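Local structure of polyketide synthase (Lyngbya majuscula 19L, 3QIT) at the interface of chains A and B. The protein acts as a decarboxylating thioesterase of the alpha/beta-hydrolase fold that forms the terminal alkene of curacin A. Numbering follows the deposited sequence. Chains: chain A/B, Polyketide synthase.

The interface of chains A and B. Residues chain A 141, 144-145; chain B 114-115, 226, 229.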
loop_
_atom_site.group_PDB
_atom_site.type_symbol
_atom_site.label_atom_id
_atom_site.label_comp_id
_atom_site.label_asym_id
_atom_site.label_seq_id
_atom_site.Cartn_x
_atom_site.Cartn_y
_atom_site.Cartn_z
ATOM N N VAL A 141 -1.852 -16.351 5.689
ATOM C CA VAL A 141 -1.355 -16.960 4.448
ATOM C C VAL A 141 -2.477 -17.117 3.427
ATOM O O VAL A 141 -2.320 -16.730 2.266
ATOM C CB VAL A 141 -0.593 -18.322 4.669
ATOM C CG1 VAL A 141 -1.360 -19.269 5.592
ATOM C CG2 VAL A 141 -0.286 -18.999 3.334
ATOM N N LEU A 144 -3.405 -13.864 2.121
ATOM C CA LEU A 144 -2.398 -13.331 1.231
ATOM C C LEU A 144 -2.472 -13.974 -0.157
ATOM O O LEU A 144 -2.288 -13.299 -1.157
ATOM C CB LEU A 144 -1.022 -13.549 1.835
ATOM C CG LEU A 144 0.119 -12.690 1.333
ATOM C CD1 LEU A 144 -0.183 -11.236 1.634
ATOM C CD2 LEU A 144 1.391 -13.144 2.039
ATOM N N THR A 145 -2.764 -15.278 -0.198
ATOM C CA THR A 145 -2.944 -16.018 -1.464
ATOM C C THR A 145 -4.135 -15.435 -2.232
ATOM O O THR A 145 -4.004 -15.086 -3.404
ATOM C CB THR A 145 -3.155 -17.530 -1.215
ATOM O OG1 THR A 145 -2.059 -18.041 -0.445
ATOM C CG2 THR A 145 -3.284 -18.322 -2.527
ATOM N N SER B 114 4.989 -19.184 1.087
ATOM C CA SER B 114 3.725 -19.549 1.741
ATOM C C SER B 114 2.564 -19.517 0.755
ATOM O O SER B 114 1.641 -20.330 0.851
ATOM C CB SER B 114 3.454 -18.677 2.980
ATOM O OG SER B 114 2.953 -17.388 2.650
ATOM N N VAL B 115 2.649 -18.605 -0.212
ATOM C CA VAL B 115 1.622 -18.403 -1.238
ATOM C C VAL B 115 1.772 -19.334 -2.449
ATOM O O VAL B 115 0.772 -19.825 -2.981
ATOM C CB VAL B 115 1.591 -16.921 -1.700
ATOM C CG1 VAL B 115 0.671 -16.716 -2.919
ATOM C CG2 VAL B 115 1.158 -16.018 -0.552
ATOM N N MET B 226 2.481 -17.710 9.906
ATOM C CA MET B 226 2.939 -17.846 8.523
ATOM C C MET B 226 4.105 -18.832 8.461
ATOM O O MET B 226 4.075 -19.781 7.665
ATOM C CB MET B 226 3.345 -16.484 7.942
ATOM C CG MET B 226 4.321 -16.553 6.756
ATOM S SD MET B 226 4.496 -14.995 5.873
ATOM C CE MET B 226 2.947 -14.981 4.982
ATOM N N SER B 229 3.282 -22.436 8.852
ATOM C CA SER B 229 2.513 -22.982 7.722
ATOM C C SER B 229 3.361 -23.426 6.524
ATOM O O SER B 229 2.877 -24.171 5.651
ATOM C CB SER B 229 1.479 -21.954 7.242
ATOM O OG SER B 229 2.069 -20.961 6.405
HETATM O O HOH W 1 -1.300 -20.787 -0.859
#
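A:Val141 lies between the ends of two chain B helices, with CG2 turned towards B:Ser114. CG2 is 3.4 Å from the backbone O of that serine and 3.7 Å from its hydroxyl OG, while CG1 flanks the hydroxyl OG of B:Ser229 at 3.9 Å, with CB close behind. With chi1 at 47°, CG1 sits between the backbone N and the carbonyl carbon, and this rotation turns CG2 to B:Ser114 and leaves CG1 beside B:Ser229. One turn along helix 140-151, A:Leu144 carries the apolar contact onward. Its CD2 meets the terminal methyl CE of B:Met226 at 3.8 Å, and CB, CG and CD2 pack on CG2 of B:Val115; the leucine and valine side chains lie roughly perpendicular. B:Met226 reaches it because its chain, extended at first, bends at chi3 (-75°) and swings CE towards chain A. A:Thr145 and B:Val115 run antiparallel alongside one another, both valine methyls resting against the threonine hydroxyl.

Two hydroxyls are tied within their own helices. A:Thr145 OG1 hydrogen-bonds to A:Val141 O at 3.0 Å, approaching from above the carbonyl plane, and B:Ser229 OG bonds to B:Met226 O at 2.6 Å, tilted only slightly from that carbonyl's plane. A link across runs through water 1, which lies 2.9 Å from A:Thr145 OG1 and 3.1 Å from B:Val115 O. A valine in place of A:Thr145 would probably deprive water 1 of the OG1 contact and A:Val141 O of its hydroxyl donor, weakening the bridge to B:Val115 O.

The patch seats helix 140-151 of one thioesterase domain against helices 104-115 and 220-229 of the other; repeated by the two-fold symmetry, it may help hold a dimer, although the crystal alone does not establish one.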